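Basic helix-loop-helix, putative, expressed (Oryza sativa subsp. japonica, PDB 5LW0) binds ADP-ribose through its macrodomain and probably takes part in regulating the repair of DNA interstrand crosslinks. Local coordinates at residues Arg132-Gly137 against Asp151-Thr156; Asn146-Asp151 against Val171-Thr176; Asp53-Ile58 against Lys213-Ala218. All coordinates share one frame; numbering follows the deposited sequence.

Contact 1. Residues Arg132-Gly137 against Asp151-Thr156; sequences RLKPGG and DLQRAT. With AR6 ([(2R,3S,4R,5R)-5-(6-aminopurin-9-yl)-3,4-dihydroxy-oxolan-2-yl]methyl [hydroxy-[[(2R,3S,4R,5S)-3,4,5-trihydroxyoxolan-2-yl]methoxy]phosphoryl] hydrogen phosphate), chain C.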
loop_
_atom_site.group_PDB
_atom_site.type_symbol
_atom_site.label_atom_id
_atom_site.label_comp_id
_atom_site.label_asym_id
_atom_site.label_seq_id
_atom_site.Cartn_x
_atom_site.Cartn_y
_atom_site.Cartn_z
ATOM N N ARG A 132 -11.105 -5.344 10.494
ATOM C CA ARG A 132 -12.517 -4.938 10.509
ATOM C C ARG A 132 -12.800 -3.803 9.527
ATOM O O ARG A 132 -13.942 -3.343 9.397
ATOM C CB ARG A 132 -12.919 -4.485 11.946
ATOM C CG ARG A 132 -12.743 -5.539 13.030
ATOM C CD ARG A 132 -13.304 -4.985 14.384
ATOM N NE ARG A 132 -13.204 -5.959 15.514
ATOM C CZ ARG A 132 -12.134 -6.117 16.329
ATOM N NH1 ARG A 132 -11.020 -5.385 16.166
ATOM N NH2 ARG A 132 -12.172 -7.031 17.330
ATOM N N LEU A 133 -11.765 -3.339 8.842
ATOM C CA LEU A 133 -11.849 -2.209 7.874
ATOM C C LEU A 133 -12.447 -0.941 8.487
ATOM O O LEU A 133 -13.330 -0.325 7.898
ATOM C CB LEU A 133 -12.636 -2.617 6.604
ATOM C CG LEU A 133 -12.032 -3.793 5.834
ATOM C CD1 LEU A 133 -12.904 -4.200 4.653
ATOM C CD2 LEU A 133 -10.665 -3.424 5.301
ATOM N N LYS A 134 -12.025 -0.620 9.702
ATOM C CA LYS A 134 -12.564 0.535 10.410
ATOM C C LYS A 134 -11.568 1.689 10.349
ATOM O O LYS A 134 -10.346 1.466 10.235
ATOM C CB LYS A 134 -12.830 0.183 11.879
ATOM C CG LYS A 134 -13.843 -0.906 12.079
ATOM C CD LYS A 134 -15.229 -0.405 11.805
ATOM C CE LYS A 134 -16.290 -1.492 12.019
ATOM N NZ LYS A 134 -17.525 -1.154 11.282
ATOM N N PRO A 135 -12.059 2.887 10.446
ATOM C CA PRO A 135 -11.209 4.076 10.545
ATOM C C PRO A 135 -10.450 4.182 11.824
ATOM O O PRO A 135 -10.623 3.377 12.718
ATOM C CB PRO A 135 -12.212 5.249 10.503
ATOM C CG PRO A 135 -13.514 4.676 10.260
ATOM C CD PRO A 135 -13.490 3.233 10.600
ATOM N N GLY A 136 -9.603 5.209 11.903
ATOM C CA GLY A 136 -8.856 5.480 13.104
ATOM C C GLY A 136 -7.714 4.526 13.282
ATOM O O GLY A 136 -7.148 3.999 12.289
ATOM N N GLY A 137 -7.271 4.364 14.542
ATOM C CA GLY A 137 -6.219 3.400 14.873
ATOM C C GLY A 137 -4.794 3.882 14.603
ATOM O O GLY A 137 -3.857 3.076 14.568
ATOM N N ASP A 151 -17.116 9.242 2.998
ATOM C CA ASP A 151 -17.312 8.581 1.682
ATOM C C ASP A 151 -16.564 7.235 1.614
ATOM O O ASP A 151 -17.037 6.291 1.013
ATOM C CB ASP A 151 -16.831 9.455 0.495
ATOM C CG ASP A 151 -17.765 10.662 0.212
ATOM O OD1 ASP A 151 -18.963 10.581 0.553
ATOM O OD2 ASP A 151 -17.289 11.685 -0.338
ATOM N N LEU A 152 -15.364 7.185 2.184
ATOM C CA LEU A 152 -14.565 5.946 2.090
ATOM C C LEU A 152 -15.165 4.850 2.938
ATOM O O LEU A 152 -15.238 3.687 2.507
ATOM C CB LEU A 152 -13.119 6.206 2.482
ATOM C CG LEU A 152 -12.267 4.934 2.472
ATOM C CD1 LEU A 152 -12.281 4.334 1.088
ATOM C CD2 LEU A 152 -10.853 5.289 2.937
ATOM N N GLN A 153 -15.694 5.198 4.115
ATOM C CA GLN A 153 -16.345 4.167 4.965
ATOM C C GLN A 153 -17.641 3.631 4.258
ATOM O O GLN A 153 -17.858 2.420 4.186
ATOM C CB GLN A 153 -16.591 4.679 6.394
ATOM C CG GLN A 153 -17.105 3.581 7.292
ATOM C CD GLN A 153 -17.031 3.913 8.778
ATOM O OE1 GLN A 153 -17.102 5.079 9.176
ATOM N NE2 GLN A 153 -16.829 2.888 9.589
ATOM N N ARG A 154 -18.444 4.530 3.661
ATOM C CA ARG A 154 -19.612 4.103 2.879
ATOM C C ARG A 154 -19.246 3.178 1.717
ATOM O O ARG A 154 -19.831 2.116 1.547
ATOM C CB ARG A 154 -20.390 5.324 2.366
ATOM C CG ARG A 154 -21.713 4.997 1.717
ATOM C CD ARG A 154 -22.447 6.271 1.275
ATOM N NE ARG A 154 -21.854 6.882 0.079
ATOM C CZ ARG A 154 -21.107 7.997 0.074
ATOM N NH1 ARG A 154 -20.630 8.451 -1.070
ATOM N NH2 ARG A 154 -20.823 8.662 1.211
ATOM N N ALA A 155 -18.200 3.551 0.979
ATOM C CA ALA A 155 -17.817 2.788 -0.169
ATOM C C ALA A 155 -17.210 1.458 0.220
ATOM O O ALA A 155 -17.467 0.418 -0.445
ATOM C CB ALA A 155 -16.857 3.590 -1.009
ATOM N N THR A 156 -16.459 1.448 1.299
ATOM C CA THR A 156 -15.767 0.221 1.722
ATOM C C THR A 156 -16.801 -0.824 2.173
ATOM O O THR A 156 -16.708 -2.015 1.799
ATOM C CB THR A 156 -14.778 0.527 2.847
ATOM O OG1 THR A 156 -13.757 1.418 2.382
ATOM C CG2 THR A 156 -14.182 -0.726 3.386
HETATM N N1 AR6 C . 1.910 8.578 4.368
HETATM C C2 AR6 C . 2.824 7.647 4.022
HETATM N N3 AR6 C . 3.254 6.696 4.828
HETATM C C4 AR6 C . 2.774 6.602 6.107
HETATM C C5 AR6 C . 1.775 7.516 6.570
HETATM C C6 AR6 C . 1.334 8.549 5.618
HETATM N N6 AR6 C . 0.416 9.436 5.918
HETATM N N7 AR6 C . 1.476 7.162 7.907
HETATM C C8 AR6 C . 2.216 6.064 8.184
HETATM N N9 AR6 C . 2.998 5.710 7.101
HETATM P PA AR6 C . 1.117 1.398 9.701
HETATM P PB AR6 C . 0.924 -1.574 9.759
HETATM C "C1'" AR6 C . 3.849 4.551 6.934
HETATM O O1A AR6 C . 1.440 1.341 11.210
HETATM O O1B AR6 C . 2.256 -1.744 10.449
HETATM C C1D AR6 C . -3.220 0.848 11.386
HETATM O O1D AR6 C . -3.616 1.966 12.152
HETATM C "C2'" AR6 C . 4.640 4.066 8.142
HETATM O "O2'" AR6 C . 5.796 4.907 8.442
HETATM O O2A AR6 C . 0.119 2.371 9.200
HETATM O O2B AR6 C . 0.539 -2.498 8.641
HETATM C C2D AR6 C . -4.437 -0.109 11.211
HETATM O O2D AR6 C . -5.592 0.332 12.035
HETATM C "C3'" AR6 C . 4.949 2.648 7.729
HETATM O "O3'" AR6 C . 6.141 2.571 6.902
HETATM O O3A AR6 C . 0.691 -0.082 9.173
HETATM C C3D AR6 C . -3.932 -1.465 11.618
HETATM O O3D AR6 C . -4.537 -1.743 12.914
HETATM C "C4'" AR6 C . 3.716 2.234 6.903
HETATM O "O4'" AR6 C . 2.988 3.412 6.642
HETATM C C4D AR6 C . -2.397 -1.311 11.742
HETATM O O4D AR6 C . -2.103 0.089 11.961
HETATM C "C5'" AR6 C . 2.815 1.247 7.603
HETATM O "O5'" AR6 C . 2.566 1.630 8.969
HETATM C C5D AR6 C . -1.606 -1.701 10.498
HETATM O O5D AR6 C . -0.217 -1.681 10.898
#
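Leu-133 and Lys-134 bring an irregular loop alongside helix 150-159, their CA atoms 7.7 Å from that of Thr-156 and 7.6 Å from that of Gln-153. The contact is small and made by side chains. At one end, Leu-133 CD1 lies 3.9 Å from Thr-156 CG2, and the two side chains meet at a slant. Leu-133 CB touches the same methyl. The torsion of Thr-156 sets both of its branches (chi1 -63°): CG2 stands anti to its own backbone N and faces Leu-133, while OG1 turns back along the helix. There OG1 donates a 2.7 Å hydrogen bond to Leu-152 O. That oxygen also accepts from Thr-156 N, and the two donors reach it from opposite faces of the carbonyl plane. OG1 is hydrogen-bonded to His-190 NE2 as well. The loop follows strand 124-128 and leads into helix 139-148. In this macrodomain it carries glycines of the ADP-ribose pocket, and Gly-137 O comes within 2.7 Å of AR6 O1D on the terminal ribose. At the other end, the Gln-153 chain is extended and crosses Pro-135 at about a right angle. Its CD sits 3.9 Å from Pro-135 CG, so the amide group rests against the proline ring. With an alanine here, Pro-135 would probably lose this cover, and a gap would open between ring and helix. Tyr-145 of helix 139-148 touches both Pro-135 and Thr-156. Asn-141 ND2 is hydrogen-bonded to the backbone oxygens of Lys-134 and Gly-136. One turn of the helix also carries a salt bridge: Arg-154 NH2 meets Asp-151 OD1 at 2.8 Å, in the guanidinium plane and on the oxygen's anti lone pair.

Contact 2. Residues Asn146-Asp151 against Val171-Thr176; sequences NAAGED and VPLPST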
loop_
_atom_site.group_PDB
_atom_site.type_symbol
_atom_site.label_atom_id
_atom_site.label_comp_id
_atom_site.label_asym_id
_atom_site.label_seq_id
_atom_site.Cartn_x
_atom_site.Cartn_y
_atom_site.Cartn_z
ATOM N N ASN A 146 -9.123 9.890 7.413
ATOM C CA ASN A 146 -9.262 11.345 7.737
ATOM C C ASN A 146 -9.248 12.185 6.521
ATOM O O ASN A 146 -10.063 13.058 6.370
ATOM C CB ASN A 146 -8.202 11.781 8.701
ATOM C CG ASN A 146 -8.481 11.310 10.109
ATOM O OD1 ASN A 146 -9.604 10.932 10.430
ATOM N ND2 ASN A 146 -7.468 11.334 10.953
ATOM N N ALA A 147 -8.406 11.825 5.542
ATOM C CA ALA A 147 -8.341 12.601 4.324
ATOM C C ALA A 147 -9.500 12.339 3.416
ATOM O O ALA A 147 -9.992 13.229 2.756
ATOM C CB ALA A 147 -7.034 12.338 3.590
ATOM N N ALA A 148 -9.948 11.080 3.355
ATOM C CA ALA A 148 -10.983 10.687 2.447
ATOM C C ALA A 148 -12.403 11.058 2.957
ATOM O O ALA A 148 -13.309 11.308 2.157
ATOM C CB ALA A 148 -10.925 9.187 2.214
ATOM N N GLY A 149 -12.556 11.018 4.260
ATOM C CA GLY A 149 -13.831 11.293 4.920
ATOM C C GLY A 149 -14.799 10.141 4.846
ATOM O O GLY A 149 -14.453 9.021 4.440
ATOM N N GLU A 150 -16.014 10.385 5.324
ATOM C CA GLU A 150 -16.978 9.320 5.488
ATOM C C GLU A 150 -17.311 8.599 4.154
ATOM O O GLU A 150 -17.744 7.489 4.183
ATOM C CB GLU A 150 -18.272 9.879 6.180
ATOM C CG GLU A 150 -19.503 8.974 6.076
ATOM C CD GLU A 150 -19.352 7.634 6.829
ATOM O OE1 GLU A 150 -18.530 7.556 7.776
ATOM O OE2 GLU A 150 -20.070 6.656 6.458
ATOM N N ASP A 151 -17.116 9.242 2.998
ATOM C CA ASP A 151 -17.312 8.581 1.682
ATOM C C ASP A 151 -16.564 7.235 1.614
ATOM O O ASP A 151 -17.037 6.291 1.013
ATOM C CB ASP A 151 -16.831 9.455 0.495
ATOM C CG ASP A 151 -17.765 10.662 0.212
ATOM O OD1 ASP A 151 -18.963 10.581 0.553
ATOM O OD2 ASP A 151 -17.289 11.685 -0.338
ATOM N N VAL A 171 -11.444 -0.474 -3.461
ATOM C CA VAL A 171 -12.675 0.323 -3.230
ATOM C C VAL A 171 -12.619 1.550 -4.094
ATOM O O VAL A 171 -11.693 2.361 -3.963
ATOM C CB VAL A 171 -12.766 0.731 -1.756
ATOM C CG1 VAL A 171 -14.023 1.587 -1.504
ATOM C CG2 VAL A 171 -12.766 -0.514 -0.847
ATOM N N PRO A 172 -13.660 1.786 -4.925
ATOM C CA PRO A 172 -13.664 3.052 -5.652
ATOM C C PRO A 172 -14.021 4.198 -4.748
ATOM O O PRO A 172 -14.898 4.062 -3.904
ATOM C CB PRO A 172 -14.754 2.872 -6.722
ATOM C CG PRO A 172 -15.234 1.504 -6.595
ATOM C CD PRO A 172 -14.763 0.917 -5.303
ATOM N N LEU A 173 -13.270 5.289 -4.856
ATOM C CA LEU A 173 -13.437 6.439 -3.967
ATOM C C LEU A 173 -14.368 7.461 -4.654
ATOM O O LEU A 173 -14.031 7.943 -5.718
ATOM C CB LEU A 173 -12.079 7.110 -3.701
ATOM C CG LEU A 173 -12.117 8.294 -2.754
ATOM C CD1 LEU A 173 -12.583 7.925 -1.364
ATOM C CD2 LEU A 173 -10.789 9.011 -2.672
ATOM N N PRO A 174 -15.546 7.740 -4.048
ATOM C CA PRO A 174 -16.462 8.697 -4.668
ATOM C C PRO A 174 -15.820 10.017 -4.979
ATOM O O PRO A 174 -14.973 10.500 -4.222
ATOM C CB PRO A 174 -17.541 8.857 -3.604
ATOM C CG PRO A 174 -17.542 7.553 -2.900
ATOM C CD PRO A 174 -16.082 7.198 -2.820
ATOM N N SER A 175 -16.215 10.618 -6.101
ATOM C CA SER A 175 -15.631 11.860 -6.546
ATOM C C SER A 175 -15.886 13.013 -5.564
ATOM O O SER A 175 -15.164 14.003 -5.537
ATOM C CB SER A 175 -16.177 12.200 -7.911
ATOM O OG SER A 175 -15.335 13.103 -8.552
ATOM N N THR A 176 -16.869 12.845 -4.710
ATOM C CA THR A 176 -17.171 13.852 -3.695
ATOM C C THR A 176 -16.152 13.883 -2.565
ATOM O O THR A 176 -16.144 14.796 -1.732
ATOM C CB THR A 176 -18.571 13.569 -3.075
ATOM O OG1 THR A 176 -18.657 12.198 -2.696
ATOM C CG2 THR A 176 -19.671 13.858 -4.063
#
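Asp-151 reaches Pro-174 and Thr-176 with successive atoms of its side chain. CB comes first and lies 4.0 Å from Pro-174 CG. CD of the same ring is nearly as close to it. CG stands anti to the aspartate's own carbonyl carbon (chi1 -72°), which carries the carboxylate past the proline to Thr-176. CG is 3.4 Å from Thr-176 OG1. At the tip, OD2 accepts a hydrogen bond of 2.8 Å from Thr-176 OG1. The hydroxyl comes from above the carboxylate plane, 54° out of it. Asp-151 belongs to the first turn of helix 150-159, and Pro-174 and Thr-176 to the segment leaving strand 167-172. That strand is an outermost one of the macrodomain's mixed sheet, so the contact ties its exit to the helix that precedes it in the chain. Gly-149, with positive phi, breaks the helical path between helix 139-148 and helix 150-159. Just before it, Ala-148 CB packs against Leu-173 CD1 at 4.1 Å. Leu-179 of helix 178-183 touches both side chains. Ala-148 O is hydrogen-bonded to Ser-177 OG, and Leu-173 O to His-180 ND1.

Contact 3. Residues Asp53-Ile58 against Lys213-Ala218; sequences DRASDI and KILHEA. With PO4 (phosphate ion), chain E.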
loop_
_atom_site.group_PDB
_atom_site.type_symbol
_atom_site.label_atom_id
_atom_site.label_comp_id
_atom_site.label_asym_id
_atom_site.label_seq_id
_atom_site.Cartn_x
_atom_site.Cartn_y
_atom_site.Cartn_z
ATOM N N ASP A 53 14.220 -5.553 7.725
ATOM C CA ASP A 53 15.082 -6.230 6.793
ATOM C C ASP A 53 14.315 -7.263 5.989
ATOM O O ASP A 53 14.472 -7.369 4.768
ATOM C CB ASP A 53 16.275 -6.856 7.504
ATOM C CG ASP A 53 17.168 -5.812 8.132
ATOM O OD1 ASP A 53 17.950 -5.195 7.380
ATOM O OD2 ASP A 53 17.086 -5.603 9.373
ATOM N N ARG A 54 13.545 -8.106 6.686
ATOM C CA ARG A 54 12.753 -9.109 5.991
ATOM C C ARG A 54 11.684 -8.452 5.066
ATOM O O ARG A 54 11.508 -8.885 3.939
ATOM C CB ARG A 54 12.109 -10.032 6.993
ATOM C CG ARG A 54 11.239 -11.133 6.402
ATOM C CD ARG A 54 11.929 -12.057 5.451
ATOM N NE ARG A 54 13.058 -12.692 5.999
ATOM C CZ ARG A 54 13.029 -13.886 6.636
ATOM N NH1 ARG A 54 11.876 -14.549 6.811
ATOM N NH2 ARG A 54 14.168 -14.423 7.111
ATOM N N ALA A 55 11.014 -7.443 5.587
ATOM C CA ALA A 55 9.974 -6.723 4.784
ATOM C C ALA A 55 10.574 -6.161 3.498
ATOM O O ALA A 55 9.952 -6.261 2.420
ATOM C CB ALA A 55 9.312 -5.677 5.587
ATOM N N SER A 56 11.754 -5.539 3.606
ATOM C CA SER A 56 12.318 -4.912 2.430
ATOM C C SER A 56 12.674 -5.972 1.345
ATOM O O SER A 56 12.528 -5.712 0.160
ATOM C CB SER A 56 13.512 -4.002 2.820
ATOM O OG SER A 56 14.554 -4.753 3.453
ATOM N N ASP A 57 13.140 -7.168 1.749
ATOM C CA ASP A 57 13.385 -8.218 0.826
ATOM C C ASP A 57 12.077 -8.604 0.128
ATOM O O ASP A 57 12.048 -8.896 -1.095
ATOM C CB ASP A 57 13.860 -9.517 1.558
ATOM C CG ASP A 57 15.287 -9.440 2.116
ATOM O OD1 ASP A 57 16.079 -8.612 1.700
ATOM O OD2 ASP A 57 15.620 -10.357 2.933
ATOM N N ILE A 58 11.020 -8.727 0.920
ATOM C CA ILE A 58 9.722 -9.164 0.393
ATOM C C ILE A 58 9.120 -8.127 -0.589
ATOM O O ILE A 58 8.630 -8.499 -1.656
ATOM C CB ILE A 58 8.761 -9.492 1.534
ATOM C CG1 ILE A 58 9.249 -10.772 2.204
ATOM C CG2 ILE A 58 7.315 -9.670 1.056
ATOM C CD1 ILE A 58 8.558 -11.079 3.487
ATOM N N LYS A 213 5.327 -15.510 4.346
ATOM C CA LYS A 213 4.339 -15.956 3.344
ATOM C C LYS A 213 3.164 -14.987 3.286
ATOM O O LYS A 213 2.733 -14.599 2.186
ATOM C CB LYS A 213 3.874 -17.383 3.680
ATOM C CG LYS A 213 2.779 -17.944 2.775
ATOM C CD LYS A 213 2.377 -19.336 3.320
ATOM C CE LYS A 213 1.042 -19.782 2.841
ATOM N NZ LYS A 213 1.150 -20.379 1.510
ATOM N N ILE A 214 2.638 -14.595 4.435
ATOM C CA ILE A 214 1.441 -13.751 4.461
ATOM C C ILE A 214 1.769 -12.342 3.924
ATOM O O ILE A 214 0.962 -11.735 3.232
ATOM C CB ILE A 214 0.847 -13.696 5.862
ATOM C CG1 ILE A 214 0.318 -15.094 6.254
ATOM C CG2 ILE A 214 -0.274 -12.696 5.949
ATOM C CD1 ILE A 214 -0.238 -15.149 7.636
ATOM N N LEU A 215 2.957 -11.816 4.231
ATOM C CA LEU A 215 3.298 -10.474 3.694
ATOM C C LEU A 215 3.488 -10.555 2.176
ATOM O O LEU A 215 3.026 -9.661 1.454
ATOM C CB LEU A 215 4.531 -9.917 4.381
ATOM C CG LEU A 215 4.889 -8.464 3.995
ATOM C CD1 LEU A 215 3.837 -7.529 4.415
ATOM C CD2 LEU A 215 6.214 -8.079 4.581
ATOM N N HIS A 216 4.143 -11.619 1.671
ATOM C CA HIS A 216 4.231 -11.877 0.205
ATOM C C HIS A 216 2.834 -11.860 -0.383
ATOM O O HIS A 216 2.578 -11.215 -1.401
ATOM C CB HIS A 216 4.873 -13.247 -0.093
ATOM C CG HIS A 216 6.348 -13.210 -0.315
ATOM N ND1 HIS A 216 6.899 -12.720 -1.473
ATOM C CD2 HIS A 216 7.395 -13.713 0.427
ATOM C CE1 HIS A 216 8.228 -12.829 -1.404
ATOM N NE2 HIS A 216 8.549 -13.420 -0.259
ATOM N N GLU A 217 1.931 -12.640 0.223
ATOM C CA GLU A 217 0.534 -12.719 -0.255
ATOM C C GLU A 217 -0.177 -11.355 -0.245
ATOM O O GLU A 217 -0.922 -11.072 -1.167
ATOM C CB GLU A 217 -0.279 -13.748 0.589
ATOM C CG GLU A 217 0.105 -15.178 0.327
ATOM C CD GLU A 217 -0.589 -16.172 1.292
ATOM O OE1 GLU A 217 -0.847 -15.814 2.456
ATOM O OE2 GLU A 217 -0.788 -17.336 0.901
ATOM N N ALA A 218 0.040 -10.561 0.793
ATOM C CA ALA A 218 -0.564 -9.215 0.896
ATOM C C ALA A 218 -0.111 -8.356 -0.259
ATOM O O ALA A 218 -0.926 -7.716 -0.943
ATOM C CB ALA A 218 -0.199 -8.537 2.217
HETATM P P PO4 E . 11.903 -13.799 -0.249
HETATM O O1 PO4 E . 13.246 -13.474 0.409
HETATM O O2 PO4 E . 12.045 -14.944 -1.251
HETATM O O3 PO4 E . 10.895 -14.248 0.821
HETATM O O4 PO4 E . 11.411 -12.541 -1.014
#
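Ile-58 meets both Leu-215 and His-216, and it has the most surface buried here. It sits on helix 52-69, and its partners sit on helix 208-230. The two helical segments run in broadly the same direction, their axes crossing at -40° with a closest approach of 10.2 Å. The branches of Ile-58 divide the work. CD1 reaches Leu-215 CD2 at 4.0 Å, and the same leucine methyl packs at 4.0 Å on Ala-55 CB. CG2 lies over the face of the His-216 imidazole, 3.9 Å from its centroid and 6° off the ring normal. This is a CH-pi contact almost straight above the ring. CG1 adds a contact of 3.7 Å to His-216 NE2. The leucine chain leaves with CG anti to its backbone N (chi1 -174°), which directs it into the apolar side of the interface, where Phe-50 also touches it. This is packing between two helices of the macrodomain. Beside it, Arg-54 NH1 is hydrogen-bonded to Ser-212 OG. At the imidazole edge, His-216 NE2 donates a hydrogen bond of 2.7 Å to O3 of a phosphate ion, probably from the crystallisation liquor. The ring thus shows its face to a hydrocarbon and its edge to an anion, whose charge would probably make a protonated imidazole easier to hold.

Overall arrangement
Along the chain, 53-58 comes first and 213-218 last, and both segments of contact 1 and of contact 2 lie between them. Contacts 1 and 2 are neighbours, with centres 9 Å apart. Their segments alternate in sequence, they share Asp-151 and helix 150-159, and Ala-155 CB touches Val-171 CG1 at 3.5 Å. Together they join the pocket loop, helix 150-159 and the end of edge strand 167-172. Contact 3 is separate, its centre about 25 Å from that of contact 1 and about 28 Å from that of contact 2. It lies across the chain's centre from contact 2, and it brings an early helix against the last one of the ADP-ribose-binding macrodomain.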